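Local coordinates for protein halogenase (Chondromyces crocatus, PDB 3E1T) that probably uses its bound FAD to halogenate a precursor of the chondrochlorens, as a variant member of the FAD-dependent halogenases, at residues Q188-Y193 and G233-E239; F215-F220 and Y255-C259; H248-L252 and E279-R283; Y286-N290 and D303-D309. The contacts are given in a common frame with arbitrary orientation. Residue numbers count along the deposited sequence, not the author numbering.

Contact 1. Residues Q188-Y193 and G233-E239; sequences QNVALY and GAVVSRE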
# COMPACT_ATOMS: atom_id res chain seq x y z
N GLN A 188 -12.80 1.25 -7.72
CA GLN A 188 -13.95 1.63 -6.92
C GLN A 188 -14.49 0.39 -6.22
O GLN A 188 -15.57 -0.12 -6.55
CB GLN A 188 -15.01 2.26 -7.82
CG GLN A 188 -15.99 3.18 -7.12
CD GLN A 188 -16.77 4.04 -8.11
OE1 GLN A 188 -16.18 4.85 -8.84
NE2 GLN A 188 -18.08 3.84 -8.17
N ASN A 189 -13.70 -0.11 -5.27
CA ASN A 189 -13.92 -1.39 -4.64
C ASN A 189 -14.05 -1.22 -3.13
O ASN A 189 -13.60 -0.20 -2.58
CB ASN A 189 -12.76 -2.35 -4.92
CG ASN A 189 -12.34 -2.40 -6.38
OD1 ASN A 189 -11.17 -2.64 -6.69
ND2 ASN A 189 -13.29 -2.19 -7.29
N VAL A 190 -14.66 -2.20 -2.48
CA VAL A 190 -14.70 -2.28 -1.03
C VAL A 190 -14.14 -3.64 -0.61
O VAL A 190 -14.44 -4.66 -1.24
CB VAL A 190 -16.12 -2.09 -0.47
CG1 VAL A 190 -16.66 -0.72 -0.86
CG2 VAL A 190 -17.05 -3.17 -0.99
N ALA A 191 -13.29 -3.64 0.41
CA ALA A 191 -12.78 -4.90 0.97
C ALA A 191 -13.54 -5.24 2.25
O ALA A 191 -13.82 -4.37 3.07
CB ALA A 191 -11.31 -4.82 1.23
N LEU A 192 -13.88 -6.52 2.40
CA LEU A 192 -14.59 -7.02 3.57
C LEU A 192 -13.76 -8.19 4.07
O LEU A 192 -13.57 -9.15 3.34
CB LEU A 192 -15.98 -7.51 3.16
CG LEU A 192 -16.90 -8.05 4.25
CD1 LEU A 192 -17.27 -6.95 5.25
CD2 LEU A 192 -18.15 -8.60 3.60
N TYR A 193 -13.24 -8.09 5.29
CA TYR A 193 -12.25 -9.07 5.73
C TYR A 193 -12.35 -9.52 7.20
O TYR A 193 -12.73 -8.73 8.07
CB TYR A 193 -10.83 -8.59 5.42
CG TYR A 193 -10.35 -7.44 6.26
CD1 TYR A 193 -9.65 -7.68 7.45
CD2 TYR A 193 -10.57 -6.11 5.88
CE1 TYR A 193 -9.20 -6.64 8.23
CE2 TYR A 193 -10.13 -5.05 6.67
CZ TYR A 193 -9.43 -5.33 7.85
OH TYR A 193 -8.96 -4.33 8.67
N GLY A 233 -10.01 -11.91 2.94
CA GLY A 233 -10.77 -10.73 2.54
C GLY A 233 -11.34 -10.84 1.15
O GLY A 233 -10.68 -11.36 0.24
N ALA A 234 -12.58 -10.37 1.01
CA ALA A 234 -13.24 -10.26 -0.29
C ALA A 234 -13.19 -8.80 -0.74
O ALA A 234 -13.54 -7.89 0.03
CB ALA A 234 -14.67 -10.73 -0.19
N VAL A 235 -12.69 -8.60 -1.95
CA VAL A 235 -12.63 -7.28 -2.58
C VAL A 235 -13.74 -7.30 -3.64
O VAL A 235 -13.64 -8.03 -4.64
CB VAL A 235 -11.25 -6.99 -3.21
CG1 VAL A 235 -11.24 -5.67 -3.95
CG2 VAL A 235 -10.12 -7.04 -2.13
N VAL A 236 -14.80 -6.53 -3.40
CA VAL A 236 -15.99 -6.51 -4.26
C VAL A 236 -16.31 -5.06 -4.71
O VAL A 236 -15.57 -4.14 -4.37
CB VAL A 236 -17.20 -7.22 -3.56
CG1 VAL A 236 -16.87 -8.70 -3.26
CG2 VAL A 236 -17.59 -6.51 -2.27
N SER A 237 -17.38 -4.87 -5.48
CA SER A 237 -17.76 -3.54 -5.94
C SER A 237 -18.26 -2.66 -4.80
O SER A 237 -18.95 -3.13 -3.89
CB SER A 237 -18.83 -3.62 -7.03
OG SER A 237 -20.13 -3.72 -6.45
N ARG A 238 -17.92 -1.38 -4.87
CA ARG A 238 -18.47 -0.36 -3.97
C ARG A 238 -20.00 -0.42 -3.89
O ARG A 238 -20.58 -0.20 -2.83
CB ARG A 238 -18.01 1.04 -4.41
CG ARG A 238 -18.23 2.11 -3.34
CD ARG A 238 -17.93 3.53 -3.82
NE ARG A 238 -17.83 4.44 -2.68
CZ ARG A 238 -18.87 5.03 -2.08
NH1 ARG A 238 -20.10 4.83 -2.53
NH2 ARG A 238 -18.67 5.82 -1.04
N GLU A 239 -20.64 -0.73 -5.02
CA GLU A 239 -22.10 -0.82 -5.10
C GLU A 239 -22.67 -1.97 -4.27
O GLU A 239 -23.73 -1.85 -3.66
CB GLU A 239 -22.56 -0.96 -6.56
CG GLU A 239 -22.31 0.28 -7.41
CD GLU A 239 -20.83 0.59 -7.59
OE1 GLU A 239 -20.10 -0.29 -8.10
OE2 GLU A 239 -20.41 1.71 -7.22
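Strands 189-193 and 233-237 run antiparallel. Their axes come within 4.4 Å, at 161° between directions. V190 and V236 form one hydrogen-bonded pair: V190 N to V236 O and V236 N to V190 O are both 2.9 Å. L192 and A234 form the next, with L192 N to A234 O and A234 N to L192 O both at 2.8 Å. Between them lies the non-hydrogen-bonded pair A191 and V235, CA to CA 4.3 Å. Y193 sits opposite G233, where the CA atoms are only 3.9 Å apart. A side chain at G233 would crowd CB of Y193. The last strand pair is N189 with S237. S237 is the N-cap of the helix that follows, and its OG bonds to A240 N. Beyond this pair one more backbone bond, R238 N to Q188 O at 3.2 Å, joins the start of the helix to the loop before the strand. These strands belong to the large mixed sheet beside the FAD. A191 is part of the flavin pocket and shares its face with V235; A191 CB is 4.2 Å from V235 CG2. The other face carries V190, L192, A234 and V236, and helix 248-257 packs on it. There V190 CG2 meets V236 CG2 at 3.6 Å. At the partly exposed end, Q188 NE2 donates to E239 OE2 at 3.3 Å. The guanidinium of R238 forms a salt bridge with D285.

Contact 2. Residues F215-F220 and Y255-C259; sequences FQDGWF and YIDRC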
# COMPACT_ATOMS: atom_id res chain seq x y z
N PHE A 215 -13.54 -14.47 -8.33
CA PHE A 215 -14.84 -15.14 -8.48
C PHE A 215 -15.82 -14.17 -9.14
O PHE A 215 -15.39 -13.14 -9.66
CB PHE A 215 -15.36 -15.69 -7.15
CG PHE A 215 -15.79 -14.64 -6.15
CD1 PHE A 215 -17.13 -14.54 -5.79
CD2 PHE A 215 -14.86 -13.79 -5.56
CE1 PHE A 215 -17.55 -13.61 -4.86
CE2 PHE A 215 -15.27 -12.84 -4.62
CZ PHE A 215 -16.61 -12.75 -4.27
N GLN A 216 -17.11 -14.49 -9.15
CA GLN A 216 -18.03 -13.71 -10.00
C GLN A 216 -18.19 -12.25 -9.57
O GLN A 216 -18.44 -11.39 -10.41
CB GLN A 216 -19.41 -14.36 -10.13
CG GLN A 216 -20.17 -13.81 -11.32
CD GLN A 216 -21.48 -14.50 -11.57
OE1 GLN A 216 -21.72 -14.97 -12.69
NE2 GLN A 216 -22.35 -14.55 -10.56
N ASP A 217 -18.08 -11.99 -8.27
CA ASP A 217 -18.35 -10.65 -7.72
C ASP A 217 -17.09 -9.90 -7.27
O ASP A 217 -17.18 -8.83 -6.65
CB ASP A 217 -19.38 -10.74 -6.58
CG ASP A 217 -20.82 -10.90 -7.08
OD1 ASP A 217 -21.05 -10.92 -8.30
OD2 ASP A 217 -21.72 -10.98 -6.24
N GLY A 218 -15.92 -10.44 -7.59
CA GLY A 218 -14.66 -9.80 -7.18
C GLY A 218 -13.57 -10.81 -6.96
O GLY A 218 -13.44 -11.76 -7.73
N TRP A 219 -12.78 -10.61 -5.91
CA TRP A 219 -11.69 -11.53 -5.62
C TRP A 219 -11.37 -11.60 -4.13
O TRP A 219 -11.70 -10.69 -3.38
CB TRP A 219 -10.42 -11.21 -6.44
CG TRP A 219 -9.80 -9.86 -6.16
CD1 TRP A 219 -10.17 -8.66 -6.69
CD2 TRP A 219 -8.68 -9.59 -5.30
NE1 TRP A 219 -9.36 -7.65 -6.20
CE2 TRP A 219 -8.44 -8.20 -5.34
CE3 TRP A 219 -7.87 -10.39 -4.48
CZ2 TRP A 219 -7.43 -7.58 -4.60
CZ3 TRP A 219 -6.86 -9.78 -3.74
CH2 TRP A 219 -6.65 -8.38 -3.81
N PHE A 220 -10.74 -12.70 -3.73
CA PHE A 220 -10.36 -12.95 -2.35
C PHE A 220 -8.85 -12.90 -2.19
O PHE A 220 -8.11 -13.30 -3.09
CB PHE A 220 -10.82 -14.34 -1.92
CG PHE A 220 -12.17 -14.38 -1.28
CD1 PHE A 220 -12.31 -14.12 0.08
CD2 PHE A 220 -13.29 -14.72 -2.02
CE1 PHE A 220 -13.56 -14.16 0.70
CE2 PHE A 220 -14.55 -14.77 -1.43
CZ PHE A 220 -14.69 -14.50 -0.07
N TYR A 255 -20.00 -14.91 0.40
CA TYR A 255 -18.98 -14.71 -0.62
C TYR A 255 -17.98 -15.86 -0.62
O TYR A 255 -17.54 -16.31 -1.68
CB TYR A 255 -18.23 -13.38 -0.42
CG TYR A 255 -18.96 -12.15 -0.88
CD1 TYR A 255 -19.62 -12.11 -2.12
CD2 TYR A 255 -18.98 -10.99 -0.09
CE1 TYR A 255 -20.28 -10.96 -2.55
CE2 TYR A 255 -19.65 -9.84 -0.51
CZ TYR A 255 -20.29 -9.84 -1.74
OH TYR A 255 -20.93 -8.70 -2.14
N ILE A 256 -17.63 -16.34 0.57
CA ILE A 256 -16.71 -17.47 0.70
C ILE A 256 -17.27 -18.70 -0.03
O ILE A 256 -16.58 -19.30 -0.84
CB ILE A 256 -16.39 -17.79 2.17
CG1 ILE A 256 -15.47 -16.71 2.76
CG2 ILE A 256 -15.72 -19.15 2.30
CD1 ILE A 256 -15.43 -16.69 4.26
N ASP A 257 -18.53 -19.02 0.25
CA ASP A 257 -19.23 -20.14 -0.39
C ASP A 257 -19.19 -20.07 -1.92
O ASP A 257 -19.23 -21.10 -2.59
CB ASP A 257 -20.68 -20.22 0.08
CG ASP A 257 -20.81 -20.75 1.50
OD1 ASP A 257 -19.77 -21.08 2.15
OD2 ASP A 257 -21.96 -20.84 1.99
N ARG A 258 -19.11 -18.86 -2.46
CA ARG A 258 -19.19 -18.65 -3.91
C ARG A 258 -17.82 -18.65 -4.61
O ARG A 258 -17.72 -18.44 -5.82
CB ARG A 258 -19.93 -17.35 -4.22
CG ARG A 258 -21.41 -17.38 -3.86
CD ARG A 258 -22.03 -16.03 -4.14
NE ARG A 258 -21.88 -15.68 -5.55
CZ ARG A 258 -21.95 -14.44 -6.04
NH1 ARG A 258 -22.17 -13.40 -5.23
NH2 ARG A 258 -21.80 -14.25 -7.34
N CYS A 259 -16.77 -18.90 -3.84
CA CYS A 259 -15.43 -18.98 -4.40
C CYS A 259 -14.81 -20.35 -4.06
O CYS A 259 -14.26 -20.52 -2.97
CB CYS A 259 -14.55 -17.84 -3.87
SG CYS A 259 -12.87 -17.84 -4.55
O HOH W 1 -18.45 -17.23 -8.29
O HOH W 2 -21.46 -8.54 -4.63
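Two phenylalanines, F215 and F220, form the apolar centre with Y255, I256 and C259. F215 CE1 lies 3.7 Å from Y255 CD1. The two rings meet obliquely, with centroids 5.8 Å apart and planes at 66°. F220 CZ touches Y255 CB and I256 CG1, each at 3.7 Å. C259 fills the space beside both phenylalanines: its CB is 4.0 Å from F215 CB and 3.8 Å from F220 CD2. Its SG makes oblique sulfur-aromatic contacts, 5.4 Å from the F215 centroid and 5.2 Å from that of F220. Helix 248-257 thus ends against a beta hairpin of the large sheet. A type I turn from F215 to G218 joins the hairpin strands. G218 has backbone angles that would jam a CB against the carbonyl before it, so glycine suits this place. The CA-to-CB bond of W219 points away from segment 255-259, and its side chain packs on V235 and D309. The polar edge lies at the turn. D217 OD2 takes a hydrogen bond from R258 NH1 at 2.7 Å, within a salt bridge. One water links D217 OD2, at 2.9 Å, to Y255 OH, at 2.6 Å. Another accepts from Q216 N at 3.2 Å and donates to R258 O at 2.8 Å. The helix end is therefore held to the hairpin by a buried aromatic and sulfur cluster, with one ion pair and two waters at the partly exposed margin.

Contact 3. Residues H248-L252 and E279-R283; sequences HEAAL and EIRIR. With FAD (flavin-adenine dinucleotide), chain C.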
# COMPACT_ATOMS: atom_id res chain seq x y z
N HIS A 248 -22.64 -8.02 8.06
CA HIS A 248 -21.22 -8.12 7.70
C HIS A 248 -20.79 -9.57 7.59
O HIS A 248 -20.27 -9.98 6.55
CB HIS A 248 -20.35 -7.42 8.75
CG HIS A 248 -19.97 -6.01 8.39
ND1 HIS A 248 -18.78 -5.44 8.78
CD2 HIS A 248 -20.62 -5.06 7.67
CE1 HIS A 248 -18.72 -4.20 8.33
NE2 HIS A 248 -19.82 -3.95 7.65
N GLU A 249 -21.02 -10.34 8.66
CA GLU A 249 -20.58 -11.74 8.71
C GLU A 249 -21.26 -12.57 7.63
O GLU A 249 -20.60 -13.37 6.96
CB GLU A 249 -20.82 -12.36 10.10
CG GLU A 249 -20.37 -13.82 10.20
CD GLU A 249 -20.53 -14.45 11.59
OE1 GLU A 249 -21.10 -13.81 12.50
OE2 GLU A 249 -20.09 -15.61 11.77
N ALA A 250 -22.57 -12.37 7.47
CA ALA A 250 -23.37 -13.14 6.52
C ALA A 250 -22.96 -12.86 5.07
O ALA A 250 -23.00 -13.76 4.23
CB ALA A 250 -24.85 -12.87 6.72
N ALA A 251 -22.57 -11.62 4.79
CA ALA A 251 -22.09 -11.21 3.47
C ALA A 251 -20.79 -11.91 3.11
O ALA A 251 -20.65 -12.42 2.00
CB ALA A 251 -21.90 -9.70 3.41
N LEU A 252 -19.83 -11.94 4.04
CA LEU A 252 -18.54 -12.55 3.76
C LEU A 252 -18.67 -14.07 3.65
O LEU A 252 -18.11 -14.67 2.74
CB LEU A 252 -17.50 -12.17 4.82
CG LEU A 252 -16.06 -12.65 4.68
CD1 LEU A 252 -15.38 -12.12 3.41
CD2 LEU A 252 -15.26 -12.27 5.92
N GLU A 279 -13.20 -9.57 14.73
CA GLU A 279 -14.09 -8.63 14.08
C GLU A 279 -13.96 -8.78 12.56
O GLU A 279 -12.93 -9.24 12.06
CB GLU A 279 -13.75 -7.21 14.53
CG GLU A 279 -14.97 -6.39 15.00
CD GLU A 279 -15.53 -6.86 16.34
OE1 GLU A 279 -14.81 -6.80 17.37
OE2 GLU A 279 -16.71 -7.28 16.38
N ILE A 280 -15.01 -8.44 11.82
CA ILE A 280 -14.86 -8.31 10.38
C ILE A 280 -15.02 -6.85 9.96
O ILE A 280 -16.04 -6.22 10.25
CB ILE A 280 -15.71 -9.33 9.54
CG1 ILE A 280 -16.80 -8.63 8.73
CG2 ILE A 280 -16.21 -10.52 10.39
CD1 ILE A 280 -17.22 -9.44 7.54
N ARG A 281 -13.99 -6.32 9.31
CA ARG A 281 -13.93 -4.89 9.00
C ARG A 281 -14.28 -4.60 7.55
O ARG A 281 -14.24 -5.50 6.71
CB ARG A 281 -12.54 -4.31 9.28
CG ARG A 281 -11.71 -4.97 10.39
CD ARG A 281 -12.19 -4.63 11.78
NE ARG A 281 -11.08 -4.39 12.72
CZ ARG A 281 -10.36 -5.33 13.32
NH1 ARG A 281 -10.57 -6.62 13.09
NH2 ARG A 281 -9.40 -4.97 14.16
N ILE A 282 -14.60 -3.35 7.25
CA ILE A 282 -14.76 -2.89 5.88
C ILE A 282 -13.79 -1.73 5.58
O ILE A 282 -13.54 -0.87 6.44
CB ILE A 282 -16.23 -2.50 5.54
CG1 ILE A 282 -16.41 -2.37 4.02
CG2 ILE A 282 -16.66 -1.21 6.25
CD1 ILE A 282 -17.83 -2.26 3.54
N ARG A 283 -13.22 -1.73 4.37
CA ARG A 283 -12.48 -0.60 3.85
C ARG A 283 -13.03 -0.22 2.47
O ARG A 283 -13.22 -1.07 1.61
CB ARG A 283 -10.98 -0.90 3.76
CG ARG A 283 -10.23 -0.82 5.09
CD ARG A 283 -10.06 0.64 5.60
NE ARG A 283 -9.35 1.49 4.64
CZ ARG A 283 -8.03 1.47 4.45
NH1 ARG A 283 -7.25 0.67 5.16
NH2 ARG A 283 -7.49 2.28 3.55
PA FAD C . -0.89 3.32 8.54
O1A FAD C . -0.38 1.90 8.58
O2A FAD C . -2.36 3.46 8.37
O5B FAD C . -0.47 4.02 9.93
C5B FAD C . -0.75 5.38 10.19
C4B FAD C . -0.69 5.64 11.70
O4B FAD C . -1.08 6.96 12.01
C3B FAD C . -1.66 4.72 12.45
O3B FAD C . -0.91 4.02 13.43
C2B FAD C . -2.66 5.64 13.11
O2B FAD C . -2.95 5.20 14.40
C1B FAD C . -1.92 6.97 13.14
N9A FAD C . -2.76 8.17 13.09
C8A FAD C . -3.92 8.39 12.38
N7A FAD C . -4.32 9.66 12.63
C5A FAD C . -3.44 10.25 13.48
C6A FAD C . -3.37 11.52 14.07
N6A FAD C . -4.37 12.41 13.94
N1A FAD C . -2.31 11.81 14.90
C2A FAD C . -1.36 10.88 15.18
N3A FAD C . -1.44 9.63 14.61
C4A FAD C . -2.46 9.32 13.77
N1 FAD C . -0.35 -3.41 2.04
C2 FAD C . 0.61 -4.38 1.95
O2 FAD C . 1.79 -4.03 1.93
N3 FAD C . 0.23 -5.71 1.86
C4 FAD C . -1.11 -6.07 1.88
O4 FAD C . -1.46 -7.26 1.83
C4X FAD C . -2.09 -5.08 1.96
N5 FAD C . -3.43 -5.40 1.98
C5X FAD C . -4.38 -4.39 2.07
C6 FAD C . -5.74 -4.70 2.09
C7 FAD C . -6.69 -3.67 2.17
C7M FAD C . -8.14 -4.00 1.96
C8 FAD C . -6.28 -2.33 2.24
C8M FAD C . -7.26 -1.19 2.13
C9 FAD C . -4.92 -2.04 2.24
C9A FAD C . -3.97 -3.06 2.15
N10 FAD C . -2.62 -2.73 2.16
C10 FAD C . -1.68 -3.74 2.05
C1' FAD C . -2.17 -1.30 2.36
C2' FAD C . -1.64 -0.99 3.76
O2' FAD C . -2.71 -1.13 4.67
C3' FAD C . -1.10 0.44 3.85
O3' FAD C . -0.49 0.82 2.64
C4' FAD C . -0.04 0.67 4.93
O4' FAD C . -0.60 0.39 6.20
C5' FAD C . 0.42 2.12 4.89
O5' FAD C . 1.13 2.43 6.06
P FAD C . 1.18 3.92 6.64
O1P FAD C . 2.38 4.05 7.55
O2P FAD C . 1.26 4.92 5.53
O3P FAD C . -0.22 4.15 7.35
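A histidine side chain reaches from a helix to the backbone of a neighbouring segment. H248 ND1 donates to I280 O at 3.2 Å, with an angle of 157°. It is the one hydrogen bond between helix segment 248-252 and segment 279-283. The carbonyl meets the imidazole at its edge, near the ring plane, as a bond to a ring nitrogen requires. The rest is mainly apolar packing. I280 lies just before strand 281-283 and points its side chain at the helix. I280 CD1 is 3.8 Å from L252 CD2. H248 and L252 lie one helical turn apart, and L252 N bonds to H248 O at 3.2 Å, so both can reach I280. H248 CE1 also touches I282 CB at 4.1 Å. L192 of strand 189-197 continues the apolar patch, since it packs against both L252 and I280. Side chains alternate along 280-283: those of I280 and I282 start toward the helix and that of R281 away from it. R281 NH1 bonds to the backbone of D276. R283 belongs to the flavin pocket. The C8M methyl of FAD, at the dimethylbenzene end of the isoalloxazine, lies over one face of the R283 guanidinium, 3.6 Å from R283 NH1. The arrangement is a helix packed on one side of a beta sheet whose other side lines the flavin site.

Contact 4. Residues Y286-N290 and D303-D309; sequences YSYCN and DAACFVD. With FAD (flavin-adenine dinucleotide), chain C.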
# COMPACT_ATOMS: atom_id res chain seq x y z
N TYR A 286 -10.62 3.46 -0.85
CA TYR A 286 -9.20 3.40 -0.51
C TYR A 286 -8.26 3.75 -1.66
O TYR A 286 -7.06 3.93 -1.42
CB TYR A 286 -8.84 2.01 0.04
CG TYR A 286 -9.16 0.84 -0.90
CD1 TYR A 286 -8.49 0.68 -2.12
CD2 TYR A 286 -10.12 -0.10 -0.54
CE1 TYR A 286 -8.79 -0.41 -2.97
CE2 TYR A 286 -10.42 -1.19 -1.38
CZ TYR A 286 -9.76 -1.33 -2.58
OH TYR A 286 -10.06 -2.42 -3.39
N SER A 287 -8.77 3.85 -2.89
CA SER A 287 -7.88 4.13 -4.03
C SER A 287 -7.89 5.61 -4.42
O SER A 287 -8.93 6.13 -4.79
CB SER A 287 -8.23 3.28 -5.25
OG SER A 287 -7.20 3.40 -6.24
N TYR A 288 -6.75 6.27 -4.33
CA TYR A 288 -6.68 7.73 -4.52
C TYR A 288 -5.25 8.19 -4.66
O TYR A 288 -4.32 7.44 -4.36
CB TYR A 288 -7.34 8.48 -3.34
CG TYR A 288 -6.81 8.04 -2.00
CD1 TYR A 288 -5.56 8.44 -1.55
CD2 TYR A 288 -7.57 7.20 -1.17
CE1 TYR A 288 -5.06 8.02 -0.33
CE2 TYR A 288 -7.08 6.77 0.06
CZ TYR A 288 -5.81 7.18 0.47
OH TYR A 288 -5.30 6.76 1.67
N CYS A 289 -5.08 9.42 -5.13
CA CYS A 289 -3.79 10.06 -5.18
C CYS A 289 -4.02 11.53 -4.85
O CYS A 289 -5.08 12.08 -5.15
CB CYS A 289 -3.15 9.90 -6.56
SG CYS A 289 -1.41 10.44 -6.70
N ASN A 290 -3.04 12.16 -4.21
CA ASN A 290 -3.11 13.58 -3.92
C ASN A 290 -2.53 14.43 -5.04
O ASN A 290 -1.62 14.01 -5.75
CB ASN A 290 -2.42 13.87 -2.58
CG ASN A 290 -3.38 13.76 -1.41
OD1 ASN A 290 -3.92 14.76 -0.95
ND2 ASN A 290 -3.63 12.52 -0.93
N ASP A 303 -0.09 6.01 2.96
CA ASP A 303 -1.50 6.09 2.61
C ASP A 303 -2.05 7.51 2.71
O ASP A 303 -3.09 7.82 2.12
CB ASP A 303 -2.32 5.19 3.51
CG ASP A 303 -2.30 3.73 3.09
OD1 ASP A 303 -1.50 3.32 2.21
OD2 ASP A 303 -3.10 2.99 3.69
N ALA A 304 -1.37 8.36 3.47
CA ALA A 304 -1.77 9.78 3.54
C ALA A 304 -1.67 10.42 2.17
O ALA A 304 -2.49 11.26 1.83
CB ALA A 304 -0.90 10.53 4.55
N ALA A 305 -0.66 10.03 1.39
CA ALA A 305 -0.44 10.55 0.05
C ALA A 305 -1.27 9.85 -1.04
O ALA A 305 -1.96 10.50 -1.83
CB ALA A 305 1.03 10.47 -0.29
N CYS A 306 -1.17 8.53 -1.11
CA CYS A 306 -1.78 7.78 -2.21
C CYS A 306 -1.85 6.31 -1.89
O CYS A 306 -1.11 5.81 -1.04
CB CYS A 306 -1.02 8.01 -3.52
SG CYS A 306 0.66 7.37 -3.51
N PHE A 307 -2.76 5.61 -2.58
CA PHE A 307 -2.87 4.15 -2.49
C PHE A 307 -3.53 3.61 -3.77
O PHE A 307 -4.43 4.25 -4.32
CB PHE A 307 -3.66 3.73 -1.24
CG PHE A 307 -3.75 2.23 -1.08
CD1 PHE A 307 -2.62 1.47 -0.79
CD2 PHE A 307 -4.97 1.58 -1.27
CE1 PHE A 307 -2.71 0.09 -0.66
CE2 PHE A 307 -5.07 0.20 -1.16
CZ PHE A 307 -3.94 -0.54 -0.84
N VAL A 308 -3.07 2.46 -4.25
CA VAL A 308 -3.68 1.83 -5.44
C VAL A 308 -4.80 0.82 -5.10
O VAL A 308 -5.97 1.17 -5.20
CB VAL A 308 -2.63 1.16 -6.38
CG1 VAL A 308 -3.31 0.76 -7.71
CG2 VAL A 308 -1.47 2.13 -6.66
N ASP A 309 -4.44 -0.40 -4.70
CA ASP A 309 -5.39 -1.50 -4.53
C ASP A 309 -4.59 -2.67 -3.93
O ASP A 309 -3.40 -2.76 -4.17
CB ASP A 309 -6.02 -1.89 -5.89
CG ASP A 309 -7.15 -2.90 -5.77
OD1 ASP A 309 -8.30 -2.51 -5.44
OD2 ASP A 309 -6.90 -4.10 -6.01
PA FAD C . -0.89 3.32 8.54
O1A FAD C . -0.38 1.90 8.58
O2A FAD C . -2.36 3.46 8.37
O5B FAD C . -0.47 4.02 9.93
C5B FAD C . -0.75 5.38 10.19
C4B FAD C . -0.69 5.64 11.70
O4B FAD C . -1.08 6.96 12.01
C3B FAD C . -1.66 4.72 12.45
O3B FAD C . -0.91 4.02 13.43
C2B FAD C . -2.66 5.64 13.11
O2B FAD C . -2.95 5.20 14.40
C1B FAD C . -1.92 6.97 13.14
N9A FAD C . -2.76 8.17 13.09
C8A FAD C . -3.92 8.39 12.38
N7A FAD C . -4.32 9.66 12.63
C5A FAD C . -3.44 10.25 13.48
C6A FAD C . -3.37 11.52 14.07
N6A FAD C . -4.37 12.41 13.94
N1A FAD C . -2.31 11.81 14.90
C2A FAD C . -1.36 10.88 15.18
N3A FAD C . -1.44 9.63 14.61
C4A FAD C . -2.46 9.32 13.77
N1 FAD C . -0.35 -3.41 2.04
C2 FAD C . 0.61 -4.38 1.95
O2 FAD C . 1.79 -4.03 1.93
N3 FAD C . 0.23 -5.71 1.86
C4 FAD C . -1.11 -6.07 1.88
O4 FAD C . -1.46 -7.26 1.83
C4X FAD C . -2.09 -5.08 1.96
N5 FAD C . -3.43 -5.40 1.98
C5X FAD C . -4.38 -4.39 2.07
C6 FAD C . -5.74 -4.70 2.09
C7 FAD C . -6.69 -3.67 2.17
C7M FAD C . -8.14 -4.00 1.96
C8 FAD C . -6.28 -2.33 2.24
C8M FAD C . -7.26 -1.19 2.13
C9 FAD C . -4.92 -2.04 2.24
C9A FAD C . -3.97 -3.06 2.15
N10 FAD C . -2.62 -2.73 2.16
C10 FAD C . -1.68 -3.74 2.05
C1' FAD C . -2.17 -1.30 2.36
C2' FAD C . -1.64 -0.99 3.76
O2' FAD C . -2.71 -1.13 4.67
C3' FAD C . -1.10 0.44 3.85
O3' FAD C . -0.49 0.82 2.64
C4' FAD C . -0.04 0.67 4.93
O4' FAD C . -0.60 0.39 6.20
C5' FAD C . 0.42 2.12 4.89
O5' FAD C . 1.13 2.43 6.06
P FAD C . 1.18 3.92 6.64
O1P FAD C . 2.38 4.05 7.55
O2P FAD C . 1.26 4.92 5.53
O3P FAD C . -0.22 4.15 7.35
O HOH W 3 -5.11 5.06 -6.79
O HOH W 4 -4.78 12.07 1.83
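Y288 OH donates to the backbone O of D303 in a very short bond of 2.5 Å. Y286 OH donates to D309 OD1 at 2.7 Å; D309 OD2 is taken by Y366. S287 OG donates to V308 O at 2.8 Å, and N290 ND2 to A305 O at 2.8 Å. Between these side-chain bonds lies a short antiparallel pairing. Y288 N to F307 O is 3.1 Å, and F307 N to Y288 O is 3.0 Å. C289 and C306 follow as a non-hydrogen-bonded pair. Strand 181-183 completes this small antiparallel sheet. One water donates to both S287 OG and F307 O, each at 2.7 Å. Around these bonds the side chains pack: Y286 CD1 meets F307 CE2 at 3.6 Å with the rings oblique. Segment 303-309 also holds the cofactor. D303 N donates to FAD O2P at 3.1 Å, FAD O3' donates to D303 OD1 at 2.7 Å, and F307 CE1 lies 3.4 Å from FAD C1'. Most of the side-chain bonds end on backbone carbonyls. They probably help to hold the course of segment 303-309, in which D303 and F307 meet the phosphate and ribityl parts of the FAD.

Overall arrangement
Contacts 1, 2 and 4 are buried, whereas contact 3 lies nearer the surface. Contacts 1, 2 and 3 draw on the large mixed sheet. Strand 189-197 of contact 1 lies between strands 229-237 and 281-284, and 229-237 also pairs with strand 218-224 of contact 2. Helix 248-257 serves contacts 2 and 3 with its two ends. Contact 4 belongs to a separate small sheet but touches contact 1 where N189 and V235 meet Y286, and N189 meets D309. Regular backbone bonds dominate contact 1, aromatic packing contact 2, and side-chain to carbonyl bonds contact 4; contact 3 combines one histidine-to-carbonyl bond with a small apolar patch. Contacts 1, 3 and 4 include flavin-pocket residues; contact 2 lies farther out.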